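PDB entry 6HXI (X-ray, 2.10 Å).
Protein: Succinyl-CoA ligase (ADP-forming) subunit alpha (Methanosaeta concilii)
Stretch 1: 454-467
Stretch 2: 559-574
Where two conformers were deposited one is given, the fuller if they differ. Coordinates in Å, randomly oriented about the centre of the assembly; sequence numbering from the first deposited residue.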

# COMPACT_ATOMS: atom_id res chain seq x y z
N ILE B 454 -3.75 18.65 -10.18
CA ILE B 454 -2.45 19.26 -10.50
C ILE B 454 -2.09 18.91 -11.91
O ILE B 454 -1.84 19.82 -12.70
CB ILE B 454 -1.31 18.92 -9.52
CG1 ILE B 454 -1.69 19.28 -8.08
CG2 ILE B 454 -0.00 19.65 -9.96
CD1 ILE B 454 -0.65 18.89 -7.00
N ASP B 455 -2.17 17.62 -12.22
CA ASP B 455 -1.87 17.04 -13.56
C ASP B 455 -2.90 17.49 -14.58
O ASP B 455 -2.50 17.84 -15.66
CB ASP B 455 -1.96 15.52 -13.49
CG ASP B 455 -0.61 14.87 -13.69
OD1 ASP B 455 0.29 15.57 -14.13
OD2 ASP B 455 -0.49 13.68 -13.41
N ASP B 456 -4.19 17.42 -14.24
CA ASP B 456 -5.29 17.80 -15.13
C ASP B 456 -5.15 19.24 -15.53
O ASP B 456 -5.37 19.50 -16.70
CB ASP B 456 -6.68 17.62 -14.50
CG ASP B 456 -7.14 16.23 -14.17
OD1 ASP B 456 -6.57 15.26 -14.72
OD2 ASP B 456 -8.11 16.10 -13.37
N ALA B 457 -4.80 20.15 -14.58
CA ALA B 457 -4.63 21.59 -14.87
C ALA B 457 -3.47 21.79 -15.80
O ALA B 457 -3.63 22.49 -16.80
CB ALA B 457 -4.43 22.40 -13.60
N ALA B 458 -2.31 21.17 -15.51
CA ALA B 458 -1.15 21.25 -16.39
C ALA B 458 -1.54 20.80 -17.83
O ALA B 458 -1.31 21.54 -18.76
CB ALA B 458 -0.01 20.41 -15.84
N ARG B 459 -2.22 19.66 -17.95
CA ARG B 459 -2.69 19.02 -19.17
C ARG B 459 -3.62 19.92 -19.98
O ARG B 459 -3.31 20.25 -21.13
CB ARG B 459 -3.42 17.73 -18.78
CG ARG B 459 -3.63 16.70 -19.88
CD ARG B 459 -3.37 15.28 -19.37
NE ARG B 459 -3.91 15.02 -18.03
CZ ARG B 459 -3.40 14.13 -17.18
NH1 ARG B 459 -3.96 13.94 -16.00
NH2 ARG B 459 -2.33 13.42 -17.51
N GLU B 460 -4.75 20.33 -19.37
CA GLU B 460 -5.79 21.14 -19.99
C GLU B 460 -5.35 22.53 -20.38
O GLU B 460 -5.69 22.96 -21.49
CB GLU B 460 -7.07 21.19 -19.12
CG GLU B 460 -7.86 19.87 -19.14
CD GLU B 460 -8.03 19.16 -20.48
OE1 GLU B 460 -7.80 17.93 -20.53
OE2 GLU B 460 -8.41 19.83 -21.46
N PHE B 461 -4.63 23.24 -19.48
CA PHE B 461 -4.14 24.59 -19.79
C PHE B 461 -3.07 24.55 -20.89
O PHE B 461 -3.12 25.38 -21.79
CB PHE B 461 -3.65 25.33 -18.53
CG PHE B 461 -4.75 25.92 -17.68
CD1 PHE B 461 -5.51 25.12 -16.83
CD2 PHE B 461 -5.08 27.26 -17.78
CE1 PHE B 461 -6.54 25.66 -16.06
CE2 PHE B 461 -6.12 27.81 -17.00
CZ PHE B 461 -6.82 27.01 -16.13
N LYS B 462 -2.13 23.59 -20.83
CA LYS B 462 -1.07 23.47 -21.84
C LYS B 462 -1.68 23.28 -23.25
O LYS B 462 -1.32 23.99 -24.18
CB LYS B 462 -0.10 22.32 -21.50
CG LYS B 462 1.23 22.41 -22.20
CD LYS B 462 1.93 21.08 -22.37
CE LYS B 462 3.17 21.33 -23.19
NZ LYS B 462 3.41 20.30 -24.22
N ARG B 463 -2.63 22.35 -23.38
CA ARG B 463 -3.33 22.04 -24.63
C ARG B 463 -4.05 23.28 -25.20
O ARG B 463 -3.82 23.64 -26.35
CB ARG B 463 -4.28 20.85 -24.43
CG ARG B 463 -5.15 20.52 -25.64
CD ARG B 463 -6.36 19.68 -25.29
NE ARG B 463 -7.21 20.29 -24.27
CZ ARG B 463 -8.17 21.19 -24.50
NH1 ARG B 463 -8.41 21.62 -25.73
NH2 ARG B 463 -8.88 21.68 -23.49
N ALA B 464 -4.85 23.97 -24.39
CA ALA B 464 -5.57 25.15 -24.83
C ALA B 464 -4.62 26.20 -25.39
O ALA B 464 -4.81 26.65 -26.52
CB ALA B 464 -6.38 25.73 -23.68
N GLN B 465 -3.58 26.56 -24.62
CA GLN B 465 -2.59 27.56 -24.97
C GLN B 465 -1.76 27.15 -26.18
O GLN B 465 -1.43 28.01 -26.98
CB GLN B 465 -1.72 27.84 -23.74
CG GLN B 465 -0.91 29.13 -23.80
CD GLN B 465 0.57 28.94 -24.01
OE1 GLN B 465 1.12 27.84 -23.90
NE2 GLN B 465 1.25 30.03 -24.29
N GLU B 466 -1.45 25.84 -26.33
CA GLU B 466 -0.66 25.29 -27.45
C GLU B 466 -1.46 25.36 -28.76
O GLU B 466 -1.02 25.96 -29.74
CB GLU B 466 -0.27 23.81 -27.22
CG GLU B 466 1.06 23.55 -26.54
CD GLU B 466 1.30 22.07 -26.29
OE1 GLU B 466 2.45 21.62 -26.49
OE2 GLU B 466 0.34 21.36 -25.91
N THR B 467 -2.66 24.71 -28.75
CA THR B 467 -3.57 24.64 -29.90
C THR B 467 -4.08 26.03 -30.34
O THR B 467 -4.84 26.14 -31.30
CB THR B 467 -4.70 23.63 -29.66
OG1 THR B 467 -5.58 24.11 -28.64
CG2 THR B 467 -4.18 22.23 -29.31
N SER B 559 11.82 19.71 -24.65
CA SER B 559 11.03 19.97 -25.87
C SER B 559 9.54 19.93 -25.51
O SER B 559 9.20 19.54 -24.39
CB SER B 559 11.32 18.90 -26.92
OG SER B 559 10.78 17.64 -26.54
N LYS B 560 8.65 20.26 -26.45
CA LYS B 560 7.18 20.20 -26.23
C LYS B 560 6.76 18.78 -25.82
O LYS B 560 5.99 18.64 -24.88
CB LYS B 560 6.43 20.61 -27.51
CG LYS B 560 5.73 21.96 -27.45
CD LYS B 560 5.17 22.25 -28.83
CE LYS B 560 4.15 23.35 -28.88
NZ LYS B 560 3.62 23.53 -30.26
N GLU B 561 7.30 17.75 -26.50
CA GLU B 561 7.08 16.31 -26.31
C GLU B 561 7.52 15.87 -24.91
O GLU B 561 6.74 15.19 -24.21
CB GLU B 561 7.87 15.49 -27.35
CG GLU B 561 7.32 15.50 -28.76
CD GLU B 561 7.98 14.48 -29.70
OE1 GLU B 561 9.21 14.58 -29.92
OE2 GLU B 561 7.26 13.60 -30.22
N GLU B 562 8.76 16.24 -24.51
CA GLU B 562 9.33 15.96 -23.19
C GLU B 562 8.40 16.47 -22.09
O GLU B 562 8.14 15.76 -21.12
CB GLU B 562 10.70 16.60 -23.05
CG GLU B 562 11.81 15.84 -23.76
CD GLU B 562 13.15 16.52 -23.63
OE1 GLU B 562 13.44 17.40 -24.48
OE2 GLU B 562 13.89 16.24 -22.66
N ILE B 563 7.89 17.70 -22.26
CA ILE B 563 6.96 18.33 -21.33
C ILE B 563 5.65 17.53 -21.29
O ILE B 563 5.16 17.19 -20.20
CB ILE B 563 6.80 19.83 -21.66
CG1 ILE B 563 8.14 20.56 -21.39
CG2 ILE B 563 5.67 20.46 -20.85
CD1 ILE B 563 8.29 21.89 -21.95
N ASP B 564 5.14 17.12 -22.47
CA ASP B 564 3.90 16.32 -22.53
C ASP B 564 4.07 14.98 -21.80
O ASP B 564 3.16 14.55 -21.07
CB ASP B 564 3.44 16.13 -23.99
CG ASP B 564 2.56 17.25 -24.55
OD1 ASP B 564 1.88 17.94 -23.74
OD2 ASP B 564 2.53 17.42 -25.79
N GLU B 565 5.26 14.38 -21.95
CA GLU B 565 5.63 13.12 -21.28
C GLU B 565 5.62 13.33 -19.75
O GLU B 565 5.06 12.51 -19.04
CB GLU B 565 7.01 12.63 -21.80
CG GLU B 565 7.60 11.44 -21.07
CD GLU B 565 8.97 10.96 -21.54
OE1 GLU B 565 9.85 11.81 -21.87
OE2 GLU B 565 9.17 9.73 -21.56
N VAL B 566 6.21 14.43 -19.26
CA VAL B 566 6.22 14.75 -17.84
C VAL B 566 4.79 14.78 -17.28
O VAL B 566 4.53 14.21 -16.22
CB VAL B 566 7.05 16.02 -17.54
CG1 VAL B 566 6.75 16.55 -16.12
CG2 VAL B 566 8.55 15.75 -17.73
N VAL B 567 3.85 15.41 -17.99
CA VAL B 567 2.44 15.51 -17.57
C VAL B 567 1.79 14.11 -17.60
O VAL B 567 1.14 13.72 -16.62
CB VAL B 567 1.65 16.54 -18.42
CG1 VAL B 567 0.19 16.60 -17.99
CG2 VAL B 567 2.30 17.92 -18.38
N ARG B 568 1.97 13.39 -18.72
CA ARG B 568 1.46 12.04 -18.98
C ARG B 568 1.92 11.00 -17.92
O ARG B 568 1.10 10.19 -17.48
CB ARG B 568 1.88 11.60 -20.39
CG ARG B 568 1.32 10.25 -20.87
CD ARG B 568 1.71 9.95 -22.31
NE ARG B 568 3.15 9.71 -22.48
CZ ARG B 568 3.98 10.52 -23.12
NH1 ARG B 568 3.53 11.65 -23.67
NH2 ARG B 568 5.27 10.22 -23.21
N LEU B 569 3.22 11.01 -17.55
CA LEU B 569 3.79 10.02 -16.61
C LEU B 569 3.46 10.26 -15.13
O LEU B 569 3.67 9.37 -14.31
CB LEU B 569 5.30 9.81 -16.81
CG LEU B 569 5.74 9.26 -18.19
CD1 LEU B 569 7.20 8.82 -18.14
CD2 LEU B 569 4.87 8.08 -18.66
N GLY B 570 2.91 11.43 -14.81
CA GLY B 570 2.46 11.72 -13.45
C GLY B 570 3.54 12.13 -12.48
O GLY B 570 3.39 11.89 -11.28
N TYR B 571 4.59 12.81 -12.98
CA TYR B 571 5.67 13.37 -12.16
C TYR B 571 5.07 14.27 -11.09
O TYR B 571 5.50 14.24 -9.94
CB TYR B 571 6.56 14.23 -13.05
CG TYR B 571 7.54 13.49 -13.92
CD1 TYR B 571 7.11 12.77 -15.03
CD2 TYR B 571 8.90 13.61 -13.73
CE1 TYR B 571 8.01 12.16 -15.91
CE2 TYR B 571 9.82 13.02 -14.60
CZ TYR B 571 9.37 12.27 -15.67
OH TYR B 571 10.26 11.68 -16.53
N LEU B 572 4.04 15.00 -11.46
CA LEU B 572 3.30 15.95 -10.61
C LEU B 572 2.52 15.27 -9.51
O LEU B 572 2.45 15.83 -8.42
CB LEU B 572 2.42 16.85 -11.48
CG LEU B 572 3.07 18.19 -11.95
CD1 LEU B 572 4.46 18.00 -12.46
CD2 LEU B 572 2.22 18.86 -13.01
N ASN B 573 2.01 14.04 -9.74
CA ASN B 573 1.38 13.26 -8.68
C ASN B 573 2.43 12.83 -7.68
O ASN B 573 2.14 12.81 -6.48
CB ASN B 573 0.63 12.04 -9.23
CG ASN B 573 -0.68 12.42 -9.86
OD1 ASN B 573 -0.72 12.91 -10.99
ND2 ASN B 573 -1.76 12.32 -9.09
N GLY B 574 3.64 12.53 -8.15
CA GLY B 574 4.77 12.19 -7.30
C GLY B 574 5.18 13.32 -6.39
O GLY B 574 5.48 13.09 -5.22
O HOH W 1 2.92 15.26 -14.34
O HOH W 2 2.82 19.47 -28.14

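Residues 454-466 form one continuous helix, which begins earlier in the chain, and it packs against a broken one: a helix from Lys 560, a turn at Gly 570, and a second helix from Tyr 571 that continues beyond the stretch. The helices 454-466 and 560-569 run roughly antiparallel, with 148° between their N-to-C directions and a closest axial approach of 9.6 Å. The start of the first stretch therefore lies by the end of the second, where the CA atoms of Asp 455 and Leu 572 are 6.1 Å apart; toward the other end, the CA atoms of Glu 466 and Lys 560 are 9.4 Å apart. Ser 559 caps its helix, Ser 559 OG accepting from Glu 562 N at 3.2 Å. Gly 570 has positive phi, which favours glycine, and closes the helix in a Schellman motif while serving as N-cap of the next.

Near the turn, apolar side chains meet beside a buried carboxylate. Leu 572 points toward the first helix, and Leu 572 CD2 lies 3.9 Å from both Ile 454 CG2 and Ala 458 CB. The small Ala 458 side chain also meets Val 567, Ala 458 CB to Val 567 CG2 at 4.2 Å, and Arg 459 lays its aliphatic base on the same valine, Arg 459 CB to Val 567 CG1 at 3.9 Å. The far end of Arg 459 is held within its own helix by a salt bridge from Arg 459 NH1 to Asp 456 OD1 at 3.2 Å.

Asp 455 brings its carboxylate to the turn, with Asp 455 OD2 3.5 Å from Gly 570 CA. Asp 455 OD1 stands 3.2 Å from Val 567 O, but both are acceptors and cannot bond directly. Water 1 sits between Asp 455 and the backbone of the second stretch: it lies 2.7 Å from Asp 455 OD1 and 2.7 Å from Val 566 O, within hydrogen-bonding reach of both, and accepts from Leu 572 N at 3.1 Å.

Farther along, charge takes over. Lys 462 reaches across the interface, Lys 462 CE 3.5 Å from Ile 563 CG2, so that the apolar part of the chain packs while the ammonium finds oxygens. Lys 462 NZ donates to Lys 560 O at 3.1 Å and forms a salt bridge with Asp 564 OD1 at 2.9 Å, its hydrogen bond weak; within its own helix it pairs with Glu 466 OE1 at 2.8 Å. This shared cation offsets the proximity of two carboxylates, Glu 466 OE1 and Asp 564 OD2, 4.3 Å apart, and water 2 joins them by donating to Glu 466 OE1 at 2.7 Å and Asp 564 OD2 at 3.1 Å.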